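Local coordinates for HpcH/HpaI aldolase/citrate lyase family protein (PDB 4MF4), which is of unassigned function but belongs to the HpcH/HpaI aldolase/citrate lyase family, whose members fold as TIM barrels, at residues Y28-S33 / V253-R258; S38-L43 / A66-A71. All coordinates share one frame; numbering follows the deposited sequence.

Interaction 1: Y28-S33 / V253-R258; sequences YGLWLS and VSWLLR
The indole nitrogen NE1 of Trp255, tied by a hydrogen bond to the backbone oxygen of Val249, lies beside Leu30, whose CD1 is 3.9 Å from that NE1. The same methyl, Leu30 CD1, comes closest at Trp255 CD1, 3.7 Å away, reaching the five-membered side of the indole at a slant. Tryptophan suits this place because its N-H is spent on Val249 O of strand 246-251, and the CD1-NE1 part of the pyrrole ring is left for the leucine methyl. Leu30 holds CG anti to its own N (chi1 -168°), which brings the end of its side chain nearer the helix although its CB does not point there; the CB of Trp255 already points toward the strand.

Further along, where the strand gives way to loop, Ser33 CB meets Val253 CG1 at a looser 4.2 Å. Here it is the methylene of the serine that packs on valine. Ser33 OG turns instead to the edge of the Trp31 ring, lying in its plane. The backbone N of Ser33 is hydrogen-bonded to Asp252 OD1, a polar tie between the loop after the strand and the first residue of helix 252-268.

Thr260 and Ala263 of the second subunit pack on Leu30 and Trp255. In the TIM barrel, strand 27-32 lies between strands 50-54 and 246-251, and helix 252-268 leaves directly from the latter. Gly29 pairs with Ile247 and Val249 where the first strand meets the last, and the contact lays the start of the helix over the outside of that seam.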
loop_
_atom_site.group_PDB
_atom_site.type_symbol
_atom_site.label_atom_id
_atom_site.label_comp_id
_atom_site.label_asym_id
_atom_site.label_seq_id
_atom_site.Cartn_x
_atom_site.Cartn_y
_atom_site.Cartn_z
ATOM N N TYR A 28 -18.549 17.837 20.045
ATOM C CA TYR A 28 -19.071 16.599 19.477
ATOM C C TYR A 28 -18.081 15.974 18.492
ATOM O O TYR A 28 -17.513 16.646 17.617
ATOM C CB TYR A 28 -20.420 16.843 18.814
ATOM C CG TYR A 28 -21.474 17.345 19.771
ATOM C CD1 TYR A 28 -22.058 16.486 20.681
ATOM C CD2 TYR A 28 -21.889 18.675 19.755
ATOM C CE1 TYR A 28 -23.016 16.933 21.586
ATOM C CE2 TYR A 28 -22.868 19.147 20.642
ATOM C CZ TYR A 28 -23.418 18.264 21.565
ATOM O OH TYR A 28 -24.360 18.678 22.489
ATOM N N GLY A 29 -17.902 14.660 18.628
ATOM C CA GLY A 29 -16.872 13.944 17.887
ATOM C C GLY A 29 -17.464 12.749 17.196
ATOM O O GLY A 29 -18.589 12.326 17.491
ATOM N N LEU A 30 -16.712 12.197 16.264
ATOM C CA LEU A 30 -17.106 10.967 15.616
ATOM C C LEU A 30 -15.861 10.058 15.665
ATOM O O LEU A 30 -14.765 10.563 15.475
ATOM C CB LEU A 30 -17.463 11.324 14.175
ATOM C CG LEU A 30 -18.180 10.325 13.293
ATOM C CD1 LEU A 30 -19.583 9.964 13.856
ATOM C CD2 LEU A 30 -18.283 10.932 11.884
ATOM N N TRP A 31 -16.046 8.761 15.952
ATOM C CA TRP A 31 -15.002 7.757 15.939
ATOM C C TRP A 31 -14.753 7.292 14.509
ATOM O O TRP A 31 -15.720 6.984 13.775
ATOM C CB TRP A 31 -15.448 6.529 16.745
ATOM C CG TRP A 31 -14.379 5.915 17.521
ATOM C CD1 TRP A 31 -13.780 4.718 17.289
ATOM C CD2 TRP A 31 -13.781 6.456 18.704
ATOM N NE1 TRP A 31 -12.823 4.497 18.257
ATOM C CE2 TRP A 31 -12.807 5.553 19.125
ATOM C CE3 TRP A 31 -13.969 7.633 19.431
ATOM C CZ2 TRP A 31 -12.034 5.768 20.258
ATOM C CZ3 TRP A 31 -13.191 7.857 20.548
ATOM C CH2 TRP A 31 -12.233 6.936 20.954
ATOM N N LEU A 32 -13.476 7.256 14.114
ATOM C CA LEU A 32 -13.114 6.782 12.801
ATOM C C LEU A 32 -12.417 5.429 12.919
ATOM O O LEU A 32 -11.244 5.370 13.271
ATOM C CB LEU A 32 -12.208 7.773 12.065
ATOM C CG LEU A 32 -12.671 9.219 11.944
ATOM C CD1 LEU A 32 -11.616 10.016 11.194
ATOM C CD2 LEU A 32 -14.021 9.325 11.262
ATOM N N SER A 33 -13.173 4.372 12.607
ATOM C CA SER A 33 -12.742 2.962 12.624
ATOM C C SER A 33 -12.441 2.358 11.237
ATOM O O SER A 33 -11.741 1.341 11.145
ATOM C CB SER A 33 -13.851 2.086 13.229
ATOM O OG SER A 33 -14.216 2.552 14.519
ATOM N N VAL A 253 -18.366 3.445 11.044
ATOM C CA VAL A 253 -18.840 2.171 10.512
ATOM C C VAL A 253 -20.249 1.854 11.029
ATOM O O VAL A 253 -21.039 1.236 10.328
ATOM C CB VAL A 253 -17.879 1.003 10.839
ATOM C CG1 VAL A 253 -17.756 0.746 12.327
ATOM C CG2 VAL A 253 -18.310 -0.261 10.150
ATOM N N SER A 254 -20.542 2.250 12.273
ATOM C CA SER A 254 -21.862 2.030 12.858
ATOM C C SER A 254 -22.948 2.835 12.119
ATOM O O SER A 254 -24.041 2.336 11.801
ATOM C CB SER A 254 -21.821 2.391 14.345
ATOM O OG SER A 254 -20.804 1.626 15.000
ATOM N N TRP A 255 -22.655 4.096 11.845
ATOM C CA TRP A 255 -23.622 4.927 11.084
ATOM C C TRP A 255 -23.828 4.423 9.669
ATOM O O TRP A 255 -24.965 4.424 9.180
ATOM C CB TRP A 255 -23.191 6.394 11.045
ATOM C CG TRP A 255 -23.356 7.029 12.436
ATOM C CD1 TRP A 255 -22.375 7.546 13.231
ATOM C CD2 TRP A 255 -24.581 7.235 13.136
ATOM N NE1 TRP A 255 -22.906 8.021 14.396
ATOM C CE2 TRP A 255 -24.258 7.828 14.371
ATOM C CE3 TRP A 255 -25.918 6.912 12.863
ATOM C CZ2 TRP A 255 -25.204 8.147 15.309
ATOM C CZ3 TRP A 255 -26.875 7.254 13.800
ATOM C CH2 TRP A 255 -26.509 7.839 15.025
ATOM N N LEU A 256 -22.736 3.977 9.044
ATOM C CA LEU A 256 -22.789 3.429 7.704
ATOM C C LEU A 256 -23.703 2.226 7.594
ATOM O O LEU A 256 -24.536 2.151 6.685
ATOM C CB LEU A 256 -21.367 3.046 7.225
ATOM C CG LEU A 256 -21.252 2.384 5.866
ATOM C CD1 LEU A 256 -21.774 3.262 4.755
ATOM C CD2 LEU A 256 -19.818 2.014 5.581
ATOM N N LEU A 257 -23.566 1.290 8.532
ATOM C CA LEU A 257 -24.436 0.129 8.577
ATOM C C LEU A 257 -25.877 0.509 8.910
ATOM O O LEU A 257 -26.823 0.062 8.245
ATOM C CB LEU A 257 -23.922 -0.888 9.604
ATOM C CG LEU A 257 -22.805 -1.742 9.043
ATOM C CD1 LEU A 257 -21.969 -2.376 10.143
ATOM C CD2 LEU A 257 -23.361 -2.798 8.082
ATOM N N ARG A 258 -26.063 1.335 9.915
ATOM C CA ARG A 258 -27.426 1.656 10.322
ATOM C C ARG A 258 -28.201 2.323 9.161
ATOM O O ARG A 258 -29.314 1.898 8.822
ATOM C CB ARG A 258 -27.433 2.504 11.606
ATOM C CG ARG A 258 -28.838 2.877 12.112
ATOM C CD ARG A 258 -28.726 3.873 13.272
ATOM N NE ARG A 258 -29.987 4.307 13.878
ATOM C CZ ARG A 258 -30.608 3.668 14.878
ATOM N NH1 ARG A 258 -30.153 2.515 15.356
ATOM N NH2 ARG A 258 -31.716 4.172 15.392
#

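Interaction 2: S38-L43 / A66-A71; sequences SAAEAL and ASQLRA
Two neighbouring helices of the TIM barrel's outer layer pack here through small residues: helix 37-43, which follows strand 27-32, and helix 62-73, which follows strand 50-54. Their segments run in nearly the same direction, crossing at -30° with the axes 8.2 Å apart. Alanine makes this close approach possible. Ala40 points its CB toward the other helix and lies between two of its residues, 4.4 Å from Ala71 CB and 4.1 Å from Gln68 CG.

Gln68 offers its aliphatic part to this packing. Its CG stands anti to the carbonyl carbon (chi1 -77°), and the amide beyond is led off to Asn60, whose OD1 is hydrogen-bonded to Gln68 NE2.

Glu41 divides its side chain in the same way. The stem lies along Ala71, while the buried carboxylate reaches the fourth subunit, where OE1 forms salt bridges with Arg70 and Arg141 of that subunit; these would favour its charged form. The methylenes thus line the helix pair and the acid joins subunits. Glu41 CB sits 4.1 Å from Ala71 CB, and Glu41 CG comes to 3.3 Å from the backbone oxygen of Ala71.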
loop_
_atom_site.group_PDB
_atom_site.type_symbol
_atom_site.label_atom_id
_atom_site.label_comp_id
_atom_site.label_asym_id
_atom_site.label_seq_id
_atom_site.Cartn_x
_atom_site.Cartn_y
_atom_site.Cartn_z
ATOM N N SER A 38 -10.501 8.502 2.205
ATOM C CA SER A 38 -11.666 9.125 1.592
ATOM C C SER A 38 -12.776 9.327 2.622
ATOM O O SER A 38 -13.405 10.370 2.639
ATOM C CB SER A 38 -12.142 8.300 0.386
ATOM O OG SER A 38 -12.179 6.922 0.699
ATOM N N ALA A 39 -12.969 8.353 3.511
ATOM C CA ALA A 39 -14.002 8.452 4.543
ATOM C C ALA A 39 -13.671 9.571 5.509
ATOM O O ALA A 39 -14.568 10.317 5.908
ATOM C CB ALA A 39 -14.193 7.157 5.317
ATOM N N ALA A 40 -12.393 9.691 5.860
ATOM C CA ALA A 40 -11.943 10.741 6.802
ATOM C C ALA A 40 -12.129 12.125 6.179
ATOM O O ALA A 40 -12.567 13.091 6.868
ATOM C CB ALA A 40 -10.480 10.541 7.173
ATOM N N GLU A 41 -11.762 12.238 4.911
ATOM C CA GLU A 41 -11.914 13.504 4.204
ATOM C C GLU A 41 -13.384 13.848 4.042
ATOM O O GLU A 41 -13.804 14.982 4.362
ATOM C CB GLU A 41 -11.230 13.528 2.836
ATOM C CG GLU A 41 -11.205 14.943 2.286
ATOM C CD GLU A 41 -10.426 15.136 1.024
ATOM O OE1 GLU A 41 -9.879 14.161 0.442
ATOM O OE2 GLU A 41 -10.359 16.330 0.609
ATOM N N ALA A 42 -14.194 12.867 3.631
ATOM C CA ALA A 42 -15.652 13.102 3.597
ATOM C C ALA A 42 -16.205 13.562 4.962
ATOM O O ALA A 42 -16.903 14.568 5.059
ATOM C CB ALA A 42 -16.382 11.862 3.067
ATOM N N LEU A 43 -15.902 12.823 6.029
ATOM C CA LEU A 43 -16.404 13.169 7.362
ATOM C C LEU A 43 -15.898 14.503 7.931
ATOM O O LEU A 43 -16.556 15.118 8.774
ATOM C CB LEU A 43 -16.213 11.984 8.336
ATOM C CG LEU A 43 -17.073 10.789 7.973
ATOM C CD1 LEU A 43 -16.691 9.555 8.798
ATOM C CD2 LEU A 43 -18.564 11.104 8.169
ATOM N N ALA A 66 -0.970 9.255 9.532
ATOM C CA ALA A 66 -0.527 10.395 8.740
ATOM C C ALA A 66 -1.434 10.664 7.506
ATOM O O ALA A 66 -1.735 11.791 7.209
ATOM C CB ALA A 66 0.939 10.189 8.288
ATOM N N SER A 67 -1.833 9.606 6.810
ATOM C CA SER A 67 -2.672 9.733 5.627
ATOM C C SER A 67 -4.118 10.231 5.960
ATOM O O SER A 67 -4.716 11.000 5.181
ATOM C CB SER A 67 -2.681 8.400 4.877
ATOM O OG SER A 67 -1.361 8.087 4.414
ATOM N N GLN A 68 -4.653 9.803 7.102
ATOM C CA GLN A 68 -5.953 10.306 7.594
ATOM C C GLN A 68 -5.859 11.742 8.131
ATOM O O GLN A 68 -6.768 12.574 7.917
ATOM C CB GLN A 68 -6.589 9.384 8.593
ATOM C CG GLN A 68 -7.190 8.208 7.877
ATOM C CD GLN A 68 -7.514 7.083 8.820
ATOM O OE1 GLN A 68 -8.533 7.138 9.538
ATOM N NE2 GLN A 68 -6.679 6.047 8.812
ATOM N N LEU A 69 -4.780 12.057 8.811
ATOM C CA LEU A 69 -4.570 13.478 9.178
ATOM C C LEU A 69 -4.545 14.411 7.966
ATOM O O LEU A 69 -5.114 15.494 7.986
ATOM C CB LEU A 69 -3.323 13.641 10.053
ATOM C CG LEU A 69 -3.446 12.985 11.436
ATOM C CD1 LEU A 69 -2.077 13.112 12.133
ATOM C CD2 LEU A 69 -4.562 13.559 12.291
ATOM N N ARG A 70 -3.831 14.013 6.935
ATOM C CA ARG A 70 -3.684 14.794 5.732
ATOM C C ARG A 70 -5.026 14.888 5.111
ATOM O O ARG A 70 -5.417 15.959 4.628
ATOM C CB ARG A 70 -2.680 14.123 4.753
ATOM C CG ARG A 70 -1.232 14.420 5.020
ATOM C CD ARG A 70 -0.341 13.461 4.246
ATOM N NE ARG A 70 0.988 13.873 4.518
ATOM C CZ ARG A 70 2.003 13.070 4.757
ATOM N NH1 ARG A 70 1.853 11.736 4.717
ATOM N NH2 ARG A 70 3.160 13.642 5.034
ATOM N N ALA A 71 -5.774 13.784 5.126
ATOM C CA ALA A 71 -7.054 13.755 4.442
ATOM C C ALA A 71 -8.073 14.707 5.120
ATOM O O ALA A 71 -8.809 15.416 4.462
ATOM C CB ALA A 71 -7.620 12.340 4.397
#

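Interactions 1 and 2 are joined by strand 27-32 and the helix 37-43 that follows it, their centres about 14 Å apart. Leu43 makes the bridge: its CD1 touches Leu32 CD2 at 3.6 Å, and its CD2 touches Leu30 CD2 at 3.7 Å. Leu30 therefore offers one methyl to Trp255 in interaction 1 and the other to the helix of interaction 2. Ala40 also reaches back, its CB 4.2 Å from Leu32 CD1. Both contacts border the second subunit, whose Thr260 packs on Leu30 and on Leu43, while Leu256 packs on Leu43 of that subunit. This apolar layer thus continues from the barrel wall into the subunit interface.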